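FERM, ARHGEF and pleckstrin domain-containing protein 2 (Mus musculus, PDB 6D2K) activates the small GTPase RAC1 as a guanine nucleotide exchange factor and acts in semaphorin responses and integrin regulation, this chain being its FERM domain, probably a membrane-targeting part. Local coordinates at residues K13-T18 with L108-L113; V80-V85 with L112-L117; P89-Q94 with I186-E191; E146-N151 with P155-S160. All coordinates share one frame; numbering follows the deposited sequence. Where two conformers were deposited one is given.

Contact 1 (K13-T18 with L108-L113); sequences KLLDST and LKRDLL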
# COMPACT_ATOMS: atom_id res chain seq x y z
N LYS A 13 9.69 -6.72 8.59
CA LYS A 13 9.10 -7.76 7.75
C LYS A 13 9.13 -7.28 6.31
O LYS A 13 8.55 -6.26 5.99
CB LYS A 13 7.67 -8.08 8.19
CG LYS A 13 7.04 -9.25 7.44
CD LYS A 13 5.65 -9.58 7.99
CE LYS A 13 5.14 -10.91 7.43
NZ LYS A 13 5.99 -12.06 7.86
N LEU A 14 9.82 -8.02 5.45
CA LEU A 14 10.02 -7.62 4.06
C LEU A 14 8.86 -8.12 3.21
O LEU A 14 7.99 -8.82 3.71
CB LEU A 14 11.36 -8.16 3.56
CG LEU A 14 12.55 -7.64 4.37
CD1 LEU A 14 13.85 -8.31 3.97
CD2 LEU A 14 12.67 -6.12 4.23
N LEU A 15 8.83 -7.73 1.94
CA LEU A 15 7.68 -8.03 1.08
C LEU A 15 7.58 -9.52 0.70
O LEU A 15 6.50 -10.01 0.35
CB LEU A 15 7.68 -7.15 -0.16
CG LEU A 15 6.97 -5.80 0.02
CD1 LEU A 15 7.32 -4.83 -1.10
CD2 LEU A 15 5.45 -6.03 0.10
N ASP A 16 8.70 -10.23 0.79
CA ASP A 16 8.69 -11.69 0.59
C ASP A 16 8.41 -12.46 1.89
O ASP A 16 8.48 -13.69 1.93
CB ASP A 16 9.99 -12.15 -0.06
CG ASP A 16 11.22 -11.84 0.79
OD1 ASP A 16 12.36 -11.99 0.30
OD2 ASP A 16 11.03 -11.45 1.95
N SER A 17 8.09 -11.72 2.96
CA SER A 17 7.71 -12.29 4.25
C SER A 17 8.89 -12.71 5.13
O SER A 17 8.71 -13.11 6.28
CB SER A 17 6.72 -13.45 4.09
OG SER A 17 5.39 -13.01 4.27
N THR A 18 10.10 -12.61 4.59
CA THR A 18 11.29 -12.78 5.42
C THR A 18 11.42 -11.62 6.40
O THR A 18 10.86 -10.54 6.18
CB THR A 18 12.57 -12.88 4.58
OG1 THR A 18 12.77 -11.67 3.84
CG2 THR A 18 12.47 -14.05 3.62
N LEU A 108 1.30 -6.31 -4.45
CA LEU A 108 -0.03 -6.61 -4.96
C LEU A 108 -0.50 -7.98 -4.50
O LEU A 108 -1.68 -8.17 -4.20
CB LEU A 108 -0.06 -6.48 -6.49
CG LEU A 108 0.14 -5.02 -6.91
CD1 LEU A 108 0.52 -5.01 -8.39
CD2 LEU A 108 -1.11 -4.15 -6.63
N LYS A 109 0.43 -8.94 -4.44
CA LYS A 109 0.16 -10.25 -3.87
C LYS A 109 -0.35 -10.09 -2.43
O LYS A 109 -1.35 -10.70 -2.07
CB LYS A 109 1.40 -11.14 -3.93
CG LYS A 109 1.25 -12.47 -3.19
CD LYS A 109 2.52 -13.29 -3.28
CE LYS A 109 2.45 -14.48 -2.32
NZ LYS A 109 3.71 -15.26 -2.26
N ARG A 110 0.34 -9.27 -1.64
CA ARG A 110 -0.09 -9.04 -0.26
C ARG A 110 -1.47 -8.38 -0.20
O ARG A 110 -2.31 -8.77 0.62
CB ARG A 110 0.93 -8.19 0.51
CG ARG A 110 0.41 -7.73 1.87
CD ARG A 110 1.15 -6.49 2.39
NE ARG A 110 2.49 -6.83 2.80
CZ ARG A 110 3.47 -5.96 3.01
NH1 ARG A 110 3.28 -4.66 2.82
NH2 ARG A 110 4.66 -6.42 3.38
N ASP A 111 -1.71 -7.39 -1.06
CA ASP A 111 -2.99 -6.69 -1.05
C ASP A 111 -4.14 -7.61 -1.45
O ASP A 111 -5.25 -7.47 -0.97
CB ASP A 111 -2.96 -5.45 -1.97
CG ASP A 111 -2.07 -4.35 -1.43
OD1 ASP A 111 -1.73 -3.43 -2.20
OD2 ASP A 111 -1.72 -4.39 -0.23
N LEU A 112 -3.85 -8.57 -2.32
CA LEU A 112 -4.86 -9.57 -2.68
C LEU A 112 -5.16 -10.47 -1.48
O LEU A 112 -6.33 -10.69 -1.13
CB LEU A 112 -4.39 -10.37 -3.90
CG LEU A 112 -5.36 -11.41 -4.48
CD1 LEU A 112 -6.58 -10.75 -5.06
CD2 LEU A 112 -4.65 -12.24 -5.55
N LEU A 113 -4.11 -10.96 -0.83
CA LEU A 113 -4.25 -11.85 0.33
C LEU A 113 -5.00 -11.18 1.47
O LEU A 113 -5.84 -11.79 2.14
CB LEU A 113 -2.87 -12.31 0.80
CG LEU A 113 -2.82 -13.13 2.09
CD1 LEU A 113 -3.59 -14.44 1.93
CD2 LEU A 113 -1.38 -13.40 2.50
O HOH W 1 4.85 -9.13 4.22

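Contact 2 (V80-V85 with L112-L117); sequences VLRLAV and LLEERL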
# COMPACT_ATOMS: atom_id res chain seq x y z
N VAL A 80 8.20 -3.75 15.57
CA VAL A 80 8.07 -4.47 14.31
C VAL A 80 7.49 -3.54 13.26
O VAL A 80 6.51 -2.85 13.53
CB VAL A 80 7.14 -5.68 14.43
CG1 VAL A 80 7.04 -6.41 13.09
CG2 VAL A 80 7.63 -6.63 15.51
N LEU A 81 8.09 -3.51 12.09
CA LEU A 81 7.60 -2.68 10.99
C LEU A 81 7.63 -3.55 9.76
O LEU A 81 8.32 -4.56 9.75
CB LEU A 81 8.51 -1.48 10.78
CG LEU A 81 8.43 -0.44 11.89
CD1 LEU A 81 9.52 -0.68 12.90
CD2 LEU A 81 8.55 0.95 11.31
N ARG A 82 6.89 -3.17 8.72
CA ARG A 82 6.97 -3.92 7.48
C ARG A 82 7.18 -3.00 6.28
O ARG A 82 6.72 -1.86 6.25
CB ARG A 82 5.74 -4.81 7.27
CG ARG A 82 4.48 -4.10 6.84
CD ARG A 82 3.35 -5.11 6.71
NE ARG A 82 2.13 -4.54 6.19
CZ ARG A 82 1.04 -5.26 5.92
NH1 ARG A 82 -0.05 -4.68 5.44
NH2 ARG A 82 1.05 -6.57 6.13
N LEU A 83 7.89 -3.53 5.29
CA LEU A 83 8.11 -2.85 4.03
C LEU A 83 6.81 -2.81 3.24
O LEU A 83 6.09 -3.81 3.20
CB LEU A 83 9.14 -3.63 3.21
CG LEU A 83 9.42 -3.08 1.82
CD1 LEU A 83 10.02 -1.70 1.90
CD2 LEU A 83 10.37 -4.06 1.11
N ALA A 84 6.52 -1.67 2.62
CA ALA A 84 5.33 -1.54 1.80
C ALA A 84 5.52 -0.47 0.75
O ALA A 84 6.27 0.49 0.97
CB ALA A 84 4.11 -1.20 2.66
N VAL A 85 4.83 -0.62 -0.37
CA VAL A 85 4.72 0.48 -1.33
C VAL A 85 3.87 1.61 -0.73
O VAL A 85 2.75 1.37 -0.26
CB VAL A 85 4.04 0.02 -2.62
CG1 VAL A 85 3.72 1.24 -3.51
CG2 VAL A 85 4.91 -1.01 -3.36
N LEU A 112 -3.85 -8.57 -2.32
CA LEU A 112 -4.86 -9.57 -2.68
C LEU A 112 -5.16 -10.47 -1.48
O LEU A 112 -6.33 -10.69 -1.13
CB LEU A 112 -4.39 -10.37 -3.90
CG LEU A 112 -5.36 -11.41 -4.48
CD1 LEU A 112 -6.58 -10.75 -5.06
CD2 LEU A 112 -4.65 -12.24 -5.55
N LEU A 113 -4.11 -10.96 -0.83
CA LEU A 113 -4.25 -11.85 0.33
C LEU A 113 -5.00 -11.18 1.47
O LEU A 113 -5.84 -11.79 2.14
CB LEU A 113 -2.87 -12.31 0.80
CG LEU A 113 -2.82 -13.13 2.09
CD1 LEU A 113 -3.59 -14.44 1.93
CD2 LEU A 113 -1.38 -13.40 2.50
N GLU A 114 -4.67 -9.91 1.70
CA GLU A 114 -5.27 -9.12 2.77
C GLU A 114 -6.64 -8.55 2.42
O GLU A 114 -7.25 -7.85 3.22
CB GLU A 114 -4.29 -8.03 3.22
CG GLU A 114 -3.08 -8.63 3.94
CD GLU A 114 -2.05 -7.62 4.46
OE1 GLU A 114 -2.19 -6.40 4.23
OE2 GLU A 114 -1.09 -8.08 5.10
N GLU A 115 -7.14 -8.88 1.23
CA GLU A 115 -8.47 -8.47 0.78
C GLU A 115 -8.61 -6.95 0.62
O GLU A 115 -9.70 -6.39 0.78
CB GLU A 115 -9.55 -9.05 1.70
CG GLU A 115 -9.43 -10.57 1.83
CD GLU A 115 -10.51 -11.16 2.73
OE1 GLU A 115 -11.58 -11.51 2.20
OE2 GLU A 115 -10.27 -11.28 3.94
N ARG A 116 -7.50 -6.30 0.30
CA ARG A 116 -7.51 -4.88 -0.06
C ARG A 116 -7.73 -4.70 -1.55
O ARG A 116 -8.48 -3.83 -1.98
CB ARG A 116 -6.17 -4.24 0.32
CG ARG A 116 -5.90 -4.26 1.82
CD ARG A 116 -4.60 -3.55 2.17
NE ARG A 116 -3.97 -4.18 3.33
CZ ARG A 116 -4.37 -4.00 4.58
NH1 ARG A 116 -5.40 -3.19 4.84
NH2 ARG A 116 -3.75 -4.62 5.57
N LEU A 117 -7.04 -5.52 -2.34
CA LEU A 117 -7.17 -5.50 -3.78
C LEU A 117 -8.29 -6.45 -4.14
O LEU A 117 -8.10 -7.67 -4.08
CB LEU A 117 -5.87 -5.99 -4.42
CG LEU A 117 -5.77 -5.84 -5.94
CD1 LEU A 117 -5.90 -4.39 -6.31
CD2 LEU A 117 -4.46 -6.41 -6.48

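Contact 3 (P89-Q94 with I186-E191); sequences PPDPGQ and IARKLE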
# COMPACT_ATOMS: atom_id res chain seq x y z
N PRO A 89 2.11 4.32 -8.64
CA PRO A 89 1.97 5.10 -9.88
C PRO A 89 1.03 4.39 -10.85
O PRO A 89 0.77 3.20 -10.70
CB PRO A 89 3.40 5.10 -10.43
CG PRO A 89 3.93 3.75 -10.02
CD PRO A 89 3.34 3.50 -8.64
N PRO A 90 0.50 5.12 -11.84
CA PRO A 90 -0.46 4.53 -12.78
C PRO A 90 0.14 3.43 -13.65
O PRO A 90 -0.61 2.53 -14.05
CB PRO A 90 -0.90 5.73 -13.63
CG PRO A 90 0.16 6.75 -13.44
CD PRO A 90 0.73 6.55 -12.08
N ASP A 91 1.43 3.48 -13.95
CA ASP A 91 2.06 2.49 -14.85
C ASP A 91 3.30 1.90 -14.20
O ASP A 91 4.42 2.26 -14.55
CB ASP A 91 2.41 3.15 -16.19
CG ASP A 91 2.58 2.15 -17.33
OD1 ASP A 91 2.68 0.93 -17.06
OD2 ASP A 91 2.61 2.59 -18.51
N PRO A 92 3.11 0.98 -13.24
CA PRO A 92 4.28 0.46 -12.53
C PRO A 92 5.17 -0.42 -13.42
O PRO A 92 6.34 -0.65 -13.09
CB PRO A 92 3.67 -0.38 -11.39
CG PRO A 92 2.28 -0.68 -11.84
CD PRO A 92 1.84 0.48 -12.70
N GLY A 93 4.64 -0.89 -14.55
CA GLY A 93 5.46 -1.61 -15.51
C GLY A 93 6.58 -0.74 -16.03
O GLY A 93 7.63 -1.24 -16.48
N GLN A 94 6.38 0.58 -15.95
CA GLN A 94 7.41 1.53 -16.39
C GLN A 94 8.43 1.94 -15.30
O GLN A 94 9.28 2.79 -15.54
CB GLN A 94 6.76 2.75 -17.06
CG GLN A 94 5.94 2.38 -18.29
CD GLN A 94 6.74 1.57 -19.30
OE1 GLN A 94 7.79 2.00 -19.78
NE2 GLN A 94 6.24 0.39 -19.64
N ILE A 186 -2.31 -6.34 -15.14
CA ILE A 186 -3.65 -6.69 -14.70
C ILE A 186 -4.08 -5.78 -13.55
O ILE A 186 -5.14 -5.16 -13.59
CB ILE A 186 -3.73 -8.15 -14.24
CG1 ILE A 186 -3.58 -9.10 -15.43
CG2 ILE A 186 -5.04 -8.41 -13.52
CD1 ILE A 186 -3.26 -10.55 -15.04
N ALA A 187 -3.23 -5.68 -12.53
CA ALA A 187 -3.58 -4.93 -11.32
C ALA A 187 -3.82 -3.45 -11.55
O ALA A 187 -4.70 -2.87 -10.92
CB ALA A 187 -2.52 -5.12 -10.27
N ARG A 188 -3.02 -2.83 -12.42
CA ARG A 188 -3.04 -1.37 -12.52
C ARG A 188 -4.35 -0.86 -13.09
O ARG A 188 -4.64 0.33 -12.98
CB ARG A 188 -1.87 -0.85 -13.35
CG ARG A 188 -2.05 -1.02 -14.84
CD ARG A 188 -0.78 -0.64 -15.56
NE ARG A 188 -0.97 -0.66 -17.00
CZ ARG A 188 -1.34 0.40 -17.71
NH1 ARG A 188 -1.49 0.29 -19.02
NH2 ARG A 188 -1.55 1.56 -17.11
N LYS A 189 -5.13 -1.74 -13.71
CA LYS A 189 -6.44 -1.33 -14.25
C LYS A 189 -7.59 -1.55 -13.27
O LYS A 189 -8.74 -1.18 -13.56
CB LYS A 189 -6.75 -2.06 -15.57
CG LYS A 189 -5.81 -1.72 -16.72
CD LYS A 189 -5.97 -0.26 -17.12
CE LYS A 189 -5.16 0.05 -18.37
NZ LYS A 189 -5.29 1.48 -18.74
N LEU A 190 -7.30 -2.15 -12.12
CA LEU A 190 -8.32 -2.42 -11.12
C LEU A 190 -8.65 -1.15 -10.35
O LEU A 190 -7.76 -0.39 -10.01
CB LEU A 190 -7.87 -3.49 -10.12
CG LEU A 190 -7.53 -4.81 -10.79
CD1 LEU A 190 -6.99 -5.77 -9.75
CD2 LEU A 190 -8.77 -5.36 -11.49
N GLU A 191 -9.93 -0.95 -10.09
CA GLU A 191 -10.38 0.24 -9.37
C GLU A 191 -9.73 0.29 -7.99
O GLU A 191 -9.49 1.39 -7.46
CB GLU A 191 -11.90 0.21 -9.24
CG GLU A 191 -12.50 1.46 -8.61
CD GLU A 191 -14.01 1.47 -8.70
OE1 GLU A 191 -14.55 2.31 -9.45
OE2 GLU A 191 -14.65 0.62 -8.05
O HOH W 2 -3.36 2.71 -13.52

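Contact 4 (E146-N151 with P155-S160); sequences EHLKAN and PNQEKS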
# COMPACT_ATOMS: atom_id res chain seq x y z
N GLU A 146 0.57 -28.72 -4.13
CA GLU A 146 1.37 -28.71 -2.91
C GLU A 146 1.76 -27.28 -2.52
O GLU A 146 1.73 -26.92 -1.34
CB GLU A 146 2.60 -29.62 -3.03
CG GLU A 146 2.24 -31.10 -3.03
CD GLU A 146 3.47 -32.02 -3.04
OE1 GLU A 146 4.61 -31.52 -2.94
OE2 GLU A 146 3.29 -33.25 -3.15
N HIS A 147 2.11 -26.46 -3.50
CA HIS A 147 2.51 -25.10 -3.20
C HIS A 147 1.34 -24.30 -2.62
O HIS A 147 1.50 -23.56 -1.66
CB HIS A 147 3.04 -24.40 -4.45
CG HIS A 147 3.43 -22.98 -4.22
ND1 HIS A 147 4.68 -22.61 -3.76
CD2 HIS A 147 2.74 -21.83 -4.38
CE1 HIS A 147 4.74 -21.29 -3.66
NE2 HIS A 147 3.57 -20.80 -4.03
N LEU A 148 0.17 -24.48 -3.21
CA LEU A 148 -1.04 -23.77 -2.76
C LEU A 148 -1.55 -24.27 -1.42
O LEU A 148 -2.33 -23.59 -0.76
CB LEU A 148 -2.12 -23.88 -3.83
CG LEU A 148 -1.83 -22.98 -5.03
CD1 LEU A 148 -2.68 -23.34 -6.22
CD2 LEU A 148 -2.01 -21.51 -4.64
N LYS A 149 -1.13 -25.46 -1.01
CA LYS A 149 -1.47 -25.92 0.34
C LYS A 149 -0.63 -25.23 1.40
O LYS A 149 -1.11 -24.97 2.51
CB LYS A 149 -1.30 -27.43 0.46
CG LYS A 149 -2.34 -28.22 -0.30
CD LYS A 149 -2.17 -29.72 -0.05
CE LYS A 149 -3.20 -30.52 -0.81
NZ LYS A 149 -2.91 -31.98 -0.75
N ALA A 150 0.62 -24.93 1.07
CA ALA A 150 1.55 -24.37 2.04
C ALA A 150 1.70 -22.85 1.92
O ALA A 150 2.34 -22.23 2.76
CB ALA A 150 2.91 -25.06 1.91
N ASN A 151 1.12 -22.26 0.88
CA ASN A 151 1.25 -20.82 0.66
C ASN A 151 -0.10 -20.17 0.36
O ASN A 151 -0.78 -20.55 -0.60
CB ASN A 151 2.21 -20.53 -0.50
CG ASN A 151 3.61 -21.03 -0.22
OD1 ASN A 151 4.44 -20.31 0.33
ND2 ASN A 151 3.88 -22.27 -0.60
N PRO A 155 -7.92 -15.73 1.02
CA PRO A 155 -8.71 -16.58 1.92
C PRO A 155 -9.68 -17.43 1.13
O PRO A 155 -10.28 -16.96 0.16
CB PRO A 155 -9.48 -15.56 2.78
CG PRO A 155 -8.70 -14.28 2.66
CD PRO A 155 -8.11 -14.30 1.28
N ASN A 156 -9.85 -18.69 1.52
CA ASN A 156 -10.70 -19.60 0.77
C ASN A 156 -10.24 -19.71 -0.68
O ASN A 156 -11.05 -19.82 -1.60
CB ASN A 156 -12.17 -19.17 0.87
CG ASN A 156 -13.13 -20.26 0.40
OD1 ASN A 156 -14.25 -19.98 -0.01
ND2 ASN A 156 -12.67 -21.51 0.44
N GLN A 157 -8.93 -19.73 -0.89
CA GLN A 157 -8.40 -19.88 -2.23
C GLN A 157 -8.80 -21.21 -2.87
O GLN A 157 -8.82 -21.33 -4.09
CB GLN A 157 -6.87 -19.72 -2.24
CG GLN A 157 -6.11 -20.81 -1.52
CD GLN A 157 -4.65 -20.44 -1.37
OE1 GLN A 157 -4.31 -19.26 -1.42
NE2 GLN A 157 -3.78 -21.43 -1.19
N GLU A 158 -9.12 -22.19 -2.04
CA GLU A 158 -9.49 -23.51 -2.56
C GLU A 158 -10.69 -23.42 -3.50
O GLU A 158 -10.84 -24.26 -4.39
CB GLU A 158 -9.79 -24.47 -1.41
CG GLU A 158 -8.58 -24.84 -0.55
CD GLU A 158 -8.38 -23.94 0.66
OE1 GLU A 158 -7.72 -24.39 1.61
OE2 GLU A 158 -8.88 -22.80 0.67
N LYS A 159 -11.52 -22.41 -3.31
CA LYS A 159 -12.70 -22.21 -4.16
C LYS A 159 -12.28 -21.98 -5.60
O LYS A 159 -12.98 -22.38 -6.54
CB LYS A 159 -13.51 -21.01 -3.67
CG LYS A 159 -14.65 -20.62 -4.60
CD LYS A 159 -14.80 -19.11 -4.64
CE LYS A 159 -15.12 -18.56 -3.26
NZ LYS A 159 -16.57 -18.70 -2.94
N SER A 160 -11.12 -21.36 -5.77
CA SER A 160 -10.66 -20.95 -7.09
C SER A 160 -9.53 -21.83 -7.62
O SER A 160 -8.92 -21.49 -8.63
CB SER A 160 -10.17 -19.51 -7.06
OG SER A 160 -11.21 -18.63 -6.66

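Contact 1 (K13-T18 with L108-L113)
R110 NH2 reaches the turn L14-S17 through a single water, which accepts from R110 NH2 at 2.8 Å and donates to L14 O at 3.2 Å. The water lies at the edge of the guanidinium and in its plane, while L14 O itself is 4.1 Å from R110 NH2. L15 takes a different approach to the same group: its CD2 methyl sits over one face, 3.4 Å from R110 NH2 and offset toward the rim, the two side chains crossing at about a right angle. With CG anti to the backbone N (chi1 170°) and a bend at chi3, R110 leaves helix 98-113 toward the loop. This is a junction between two lobes of the FERM clover: the type I turn joins strands 8-13 and 19-24 of the ubiquitin-like lobe, and the helix belongs to the central helical lobe. The guanidinium also donates from NH1 to L83 O on strand 79-85, so a direct bond and a water fix its rotation. Beyond the interface the turn holds its own shape. L14 O accepts from S17 N at 3.0 Å, and D16 OD2 takes both T18 N, in an Asx turn, and T18 OG1, the latter at 2.6 Å.

Contact 2 (V80-V85 with L112-L117)
The guanidinium of R82 and the carboxylate of E114 meet edge to edge, their planes only 12° apart, and the guanidinium of R116 brings its own edge to the same carboxylate. R82 grips end-on with one nitrogen for each oxygen: R82 NH1 to E114 OE1 at 3.0 Å and R82 NH2 to E114 OE2 at 2.8 Å. Both oxygens use their syn lone pairs, and the second bond is close to straight (N-H...O 165°). R116 comes side-on and spends two nitrogens on one atom. R116 NE reaches the anti lone pair of E114 OE1 at 3.0 Å, whereas R116 NH2, 2.7 Å from E114 OE1, arrives from above the carboxylate plane.

E114 OE1 therefore accepts three N-H groups, and the carboxylate is held in both position and rotation. R82 NH1 and R116 NH2 come within 3.7 Å of each other; the shared carboxylate between them probably offsets much of that charge. R82 and E114 approach from opposite directions, each chain extended beyond CG. The last torsions of R116, chi3 skewed from fully extended and chi4 nearer a right angle (-77°), bring the guanidinium edge round to E114.

This three-residue salt-bridge network joins two lobes of the FERM domain. E114 comes directly after helix 98-113, whose C-terminal end closes in a Schellman motif with E115 at positive phi. R82 projects from strand 79-85 of the ubiquitin-like sheet, where E52 on the adjacent strand 49-54 pairs with its NE and W60 on strand 60-62 makes a cation-pi contact.

Contact 3 (P89-Q94 with I186-E191)
The two backbones come nearest at P90 and R188, whose CA atoms are 6.4 Å apart, where the linker ahead of helix 98-113 passes the type I turn A187-L190 at the C-terminal side of helix 176-187. R188 fills most of the interface. Its CG lies between the backbone N and the carbonyl carbon (chi1 77°), and from there the chain runs extended to NE, past P90 O and the ring of P92. P92 CD packs against the aliphatic part, 4.0 Å from R188 CB and equally far from R188 CD.

At the far end, R188 NH2 makes a weak bond of 3.3 Å to P90 O, which lies near the guanidinium plane. D91 behaves otherwise. Its carboxylate stacks on the guanidinium with the planes 14° apart, D91 OD1 lying over one face and 4.0 Å from R188 NE. That is a long salt bridge resting on charge alone, since none of the N-H groups points at the oxygen. K189 CE covers the opposite face toward the rim.

In the three-lobed FERM fold this linker carries the chain from the ubiquitin-like lobe into the helical central lobe, so the contact joins the entry of that lobe to the region where its last helix, 176-187, runs out. The strongest polar partner of R188 is E185, nearly one turn back on helix 176-187, which forms a salt bridge with NE. A water adds a further link between the segments by donating to P90 O at 2.8 Å and to R188 O at 2.8 Å. P92 also packs against F104, L184 and Y193.

Contact 4 (E146-N151 with P155-S160)
In the helical central lobe of the FERM domain, helix 141-150 ends in a short connection to helix 161-168, and this contact closes that connection with one glutamine side chain folded back on the helix end. Q157 NE2 donates to N151 O, the carbonyl of the first residue past the helix, at 3.2 Å. The bond is nearly straight (N-H...O 169°) and in the plane of the glutamine amide, although the donor is tilted from the plane of the carbonyl. L148 O also lies close to Q157 NE2, at 2.6 Å.

Q157 gets there with CG between the backbone N and the carbonyl carbon (chi1 66°) and an extended chain beyond, which sends the amide directly across to the helix end. Its other end is engaged too: OE1 accepts from the backbone N of both Y153 and L154, in the connection itself. With both its nitrogen and its oxygen bonded, the buried amide has its orientation fixed, OE1 toward the connection and NE2 toward the helix end. L148 supplies the nonpolar cover, its CD2 methyl lying 3.9 Å from Q157 NE2, and it also packs on L132 of helix 121-136 and on Y153.

A second amide bonds within the last helical turn. N151 turns back over that turn, its ND2 lying over one face of the H147 ring and offset toward the rim, while H147 NE2 bonds to Y153 OH. From that position N151 ND2 donates to H147 O at 2.9 Å, with the carbonyl oxygen 4° from the amide plane.

How the contacts relate
Contacts 1 and 2 lie side by side, centres about 6 Å apart, where the ubiquitin-like lobe meets the central lobe; both use helix 98-113 and share L112 and L113. Contact 3 is about 17 Å from each, centre to centre, and its segments alternate with theirs along the chain; L108 against A187 and L117 against L190 tie it to them. Contact 4 follows contacts 1 and 2 in sequence and falls between the two segments of contact 3, yet the centres of contacts 3 and 4 are about 25 Å apart and the two do not touch. P155 packs on L113 and E115. Helix 98-113 and its following loop thus link the inter-lobe junction to the ends of helices 176-187 and 141-150.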